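Local atomic coordinates of uncharacterized protein (Eubacterium ventriosum, PDB entry 3FDI), a protein that is of unknown function but belongs to the cytidylate kinase-like family of P-loop proteins and so probably binds nucleotides and transfers phosphate. Residues G18-Y30 and V185-D197. Numbering follows the deposited sequence.
Sequences GGHLVAKKLAEHY and VDTATDMIIKYID. With SO4 (sulfate ion), chain G.
Val22 packs against Val185 and Thr189, its CA closest to that of Thr189, in an example of how two helices on one side of a sheet fit by complementary relief. Helices 19-30 and 185-197 cross at -50°, their axes 9.4 Å apart. Val22 is the bump at one end: its CG2 presses on Val185 CG1 at a tight 3.4 Å, while its CG1 drops between Thr189 OG1 and Ile192 CD1. Thr189 can present oxygen to this apolar surface because OG1 turns back to bond Val185 O (2.7 Å), which Thr189 N reaches from the carbonyl's opposite face. Thr189 CG2, anti to the backbone N, fills the hollow between Lys25 CB and Leu26 CD2, the latter also touching Ile192 and Ile193. On the solvent side the extended Lys25 chain lays CD against Val185 CG1 and ends with NZ in a salt bridge to Asp186 OD2, modelled at a doubtfully short 2.5 Å.

At the other end Ile193 is the bump: its CD1 sits over one face of the His29 ring, a CH-pi contact 3.9 Å from the centroid. Tyr30, its CG beside the backbone N (chi1 -70°), sends OH into the hollow between Ile193 CG2 and Ile196 CB, where it donates to Asp197 OD1 at 2.7 Å from above the carboxylate plane. An alanine at Tyr30 is likely to open a gap beside Ile193 and Ile196 and cost Asp197 this donor.

Gly18 N, Gly19 N and His20 N bond a sulfate, probably from the crystallisation liquor, that Gly16 N and Arg137 also grip, consistent with a P-loop phosphate site. Beneath the pair lies the parallel sheet: Leu26 rests on strand 8-13, Ile192 on strands 118-125 and 176-180, while Met191 and Tyr195 pack against a second subunit.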
# COMPACT_ATOMS: atom_id res chain seq x y z
N GLY B 18 9.66 20.82 -8.95
CA GLY B 18 10.59 21.92 -8.62
C GLY B 18 11.59 21.49 -7.58
O GLY B 18 12.31 22.30 -7.01
N GLY B 19 11.69 20.20 -7.32
CA GLY B 19 12.53 19.69 -6.22
C GLY B 19 14.02 19.90 -6.42
O GLY B 19 14.73 20.26 -5.46
N HIS B 20 14.53 19.68 -7.63
CA HIS B 20 15.93 20.04 -7.94
C HIS B 20 16.19 21.52 -7.70
O HIS B 20 17.20 21.86 -7.18
CB HIS B 20 16.30 19.71 -9.37
CG HIS B 20 17.66 20.21 -9.78
ND1 HIS B 20 18.83 19.51 -9.51
CD2 HIS B 20 18.04 21.34 -10.43
CE1 HIS B 20 19.86 20.21 -9.96
NE2 HIS B 20 19.41 21.32 -10.53
N LEU B 21 15.28 22.41 -8.10
CA LEU B 21 15.48 23.84 -7.92
C LEU B 21 15.54 24.19 -6.45
O LEU B 21 16.33 25.01 -6.05
CB LEU B 21 14.35 24.65 -8.53
CG LEU B 21 14.11 24.62 -10.04
CD1 LEU B 21 13.11 25.71 -10.49
CD2 LEU B 21 15.46 24.78 -10.80
N VAL B 22 14.69 23.57 -5.64
CA VAL B 22 14.75 23.79 -4.18
C VAL B 22 16.10 23.29 -3.63
O VAL B 22 16.77 23.97 -2.83
CB VAL B 22 13.58 23.13 -3.48
CG1 VAL B 22 13.72 23.23 -1.97
CG2 VAL B 22 12.26 23.72 -3.94
N ALA B 23 16.50 22.09 -4.04
CA ALA B 23 17.78 21.52 -3.57
C ALA B 23 18.95 22.49 -3.90
O ALA B 23 19.75 22.85 -3.04
CB ALA B 23 18.00 20.19 -4.16
N LYS B 24 19.00 22.93 -5.15
CA LYS B 24 19.96 23.96 -5.60
C LYS B 24 19.90 25.25 -4.79
O LYS B 24 20.91 25.73 -4.31
CB LYS B 24 19.70 24.27 -7.08
CG LYS B 24 20.80 25.01 -7.81
CD LYS B 24 20.76 24.59 -9.29
CE LYS B 24 21.50 25.53 -10.25
NZ LYS B 24 20.58 26.52 -10.90
N LYS B 25 18.71 25.82 -4.65
CA LYS B 25 18.55 27.03 -3.84
C LYS B 25 19.03 26.86 -2.40
O LYS B 25 19.75 27.71 -1.89
CB LYS B 25 17.11 27.55 -3.92
CG LYS B 25 16.80 28.11 -5.32
CD LYS B 25 15.34 28.48 -5.59
CE LYS B 25 15.28 29.52 -6.74
NZ LYS B 25 13.90 29.95 -7.13
N LEU B 26 18.69 25.77 -1.77
CA LEU B 26 19.20 25.45 -0.43
C LEU B 26 20.75 25.36 -0.42
O LEU B 26 21.39 25.94 0.47
CB LEU B 26 18.60 24.11 0.07
CG LEU B 26 17.11 24.11 0.39
CD1 LEU B 26 16.50 22.65 0.56
CD2 LEU B 26 16.86 25.04 1.65
N ALA B 27 21.35 24.64 -1.38
CA ALA B 27 22.80 24.43 -1.40
C ALA B 27 23.52 25.79 -1.51
O ALA B 27 24.50 26.06 -0.82
CB ALA B 27 23.22 23.49 -2.59
N GLU B 28 22.98 26.65 -2.35
CA GLU B 28 23.48 28.00 -2.49
C GLU B 28 23.27 28.82 -1.23
O GLU B 28 24.14 29.58 -0.88
CB GLU B 28 22.82 28.71 -3.68
CG GLU B 28 23.41 28.31 -5.05
CD GLU B 28 22.54 28.75 -6.22
OE1 GLU B 28 21.57 29.52 -6.02
OE2 GLU B 28 22.83 28.30 -7.34
N HIS B 29 22.13 28.68 -0.56
CA HIS B 29 21.91 29.50 0.63
C HIS B 29 22.90 29.17 1.73
O HIS B 29 23.42 30.06 2.40
CB HIS B 29 20.51 29.33 1.19
CG HIS B 29 20.27 30.13 2.44
ND1 HIS B 29 20.40 29.60 3.71
CD2 HIS B 29 19.89 31.42 2.61
CE1 HIS B 29 20.11 30.53 4.60
NE2 HIS B 29 19.79 31.64 3.96
N TYR B 30 23.15 27.88 1.92
CA TYR B 30 24.08 27.44 2.93
C TYR B 30 25.51 27.26 2.39
O TYR B 30 26.39 26.85 3.11
CB TYR B 30 23.59 26.13 3.54
CG TYR B 30 22.37 26.30 4.41
CD1 TYR B 30 22.45 26.95 5.63
CD2 TYR B 30 21.14 25.77 4.02
CE1 TYR B 30 21.31 27.10 6.45
CE2 TYR B 30 20.01 25.90 4.83
CZ TYR B 30 20.10 26.57 6.03
OH TYR B 30 18.96 26.71 6.79
N VAL B 185 8.73 28.08 -5.63
CA VAL B 185 9.97 27.42 -5.19
C VAL B 185 10.73 28.23 -4.12
O VAL B 185 11.35 27.66 -3.22
CB VAL B 185 10.93 27.11 -6.42
CG1 VAL B 185 12.25 26.46 -5.96
CG2 VAL B 185 10.23 26.21 -7.41
N ASP B 186 10.71 29.55 -4.25
CA ASP B 186 11.30 30.41 -3.24
C ASP B 186 10.62 30.31 -1.90
O ASP B 186 11.29 30.39 -0.90
CB ASP B 186 11.35 31.85 -3.71
CG ASP B 186 12.62 32.15 -4.45
OD1 ASP B 186 13.25 33.16 -4.15
OD2 ASP B 186 13.03 31.35 -5.30
N THR B 187 9.30 30.10 -1.88
CA THR B 187 8.57 30.03 -0.63
C THR B 187 8.86 28.71 0.09
O THR B 187 9.08 28.71 1.29
CB THR B 187 7.06 30.21 -0.82
OG1 THR B 187 6.77 31.56 -1.24
CG2 THR B 187 6.31 29.94 0.50
N ALA B 188 8.87 27.59 -0.66
CA ALA B 188 9.27 26.27 -0.15
C ALA B 188 10.71 26.27 0.37
O ALA B 188 10.98 25.76 1.43
CB ALA B 188 9.09 25.22 -1.26
N THR B 189 11.62 26.86 -0.36
CA THR B 189 13.01 26.90 0.07
C THR B 189 13.12 27.63 1.41
O THR B 189 13.79 27.15 2.35
CB THR B 189 13.88 27.56 -1.03
OG1 THR B 189 13.71 26.82 -2.24
CG2 THR B 189 15.33 27.58 -0.65
N ASP B 190 12.41 28.77 1.54
CA ASP B 190 12.48 29.61 2.76
C ASP B 190 11.93 28.87 3.96
O ASP B 190 12.43 29.01 5.07
CB ASP B 190 11.72 30.94 2.64
CG ASP B 190 12.41 31.97 1.71
OD1 ASP B 190 13.62 31.86 1.33
OD2 ASP B 190 11.72 32.94 1.33
N MSE B 191 10.89 28.08 3.74
CA MSE B 191 10.27 27.37 4.81
C MSE B 191 11.18 26.25 5.31
O MSE B 191 11.12 25.91 6.50
CB MSE B 191 8.97 26.77 4.34
CG MSE B 191 7.92 27.80 3.95
SE MSE B 191 6.39 26.96 3.09
CE MSE B 191 5.82 25.86 4.58
N ILE B 192 11.99 25.66 4.40
CA ILE B 192 12.91 24.59 4.79
C ILE B 192 14.03 25.19 5.60
O ILE B 192 14.47 24.62 6.61
CB ILE B 192 13.48 23.81 3.54
CG1 ILE B 192 12.36 22.98 2.89
CG2 ILE B 192 14.67 22.89 3.94
CD1 ILE B 192 12.65 22.47 1.49
N ILE B 193 14.46 26.39 5.20
CA ILE B 193 15.54 27.10 5.89
C ILE B 193 15.09 27.50 7.33
O ILE B 193 15.86 27.43 8.31
CB ILE B 193 15.93 28.37 5.12
CG1 ILE B 193 16.62 28.03 3.80
CG2 ILE B 193 16.78 29.31 6.00
CD1 ILE B 193 16.58 29.19 2.85
N LYS B 194 13.85 27.93 7.45
CA LYS B 194 13.28 28.24 8.75
C LYS B 194 13.24 27.00 9.63
O LYS B 194 13.63 27.04 10.79
CB LYS B 194 11.87 28.80 8.56
CG LYS B 194 11.09 29.20 9.84
CD LYS B 194 9.80 29.94 9.44
CE LYS B 194 9.27 30.94 10.46
NZ LYS B 194 10.10 32.14 10.72
N TYR B 195 12.78 25.87 9.08
CA TYR B 195 12.79 24.63 9.84
C TYR B 195 14.21 24.36 10.38
O TYR B 195 14.43 24.13 11.59
CB TYR B 195 12.31 23.45 8.96
CG TYR B 195 12.12 22.16 9.70
CD1 TYR B 195 10.86 21.77 10.17
CD2 TYR B 195 13.17 21.31 9.92
CE1 TYR B 195 10.67 20.58 10.82
CE2 TYR B 195 12.98 20.09 10.59
CZ TYR B 195 11.71 19.75 11.03
OH TYR B 195 11.49 18.57 11.70
N ILE B 196 15.17 24.43 9.47
CA ILE B 196 16.58 24.06 9.78
C ILE B 196 17.17 24.97 10.84
O ILE B 196 17.77 24.50 11.82
CB ILE B 196 17.50 24.10 8.49
CG1 ILE B 196 17.07 23.03 7.50
CG2 ILE B 196 18.95 23.94 8.86
CD1 ILE B 196 17.62 23.23 6.13
N ASP B 197 16.97 26.28 10.65
CA ASP B 197 17.57 27.28 11.52
C ASP B 197 16.86 27.42 12.87
O ASP B 197 17.39 27.97 13.80
CB ASP B 197 17.62 28.64 10.81
CG ASP B 197 18.44 28.61 9.50
OD1 ASP B 197 19.27 27.70 9.26
OD2 ASP B 197 18.23 29.52 8.68
S SO4 G . 12.07 18.05 -10.37
O1 SO4 G . 13.46 18.32 -10.00
O2 SO4 G . 11.95 16.97 -11.35
O3 SO4 G . 11.50 17.63 -9.07
O4 SO4 G . 11.46 19.32 -10.89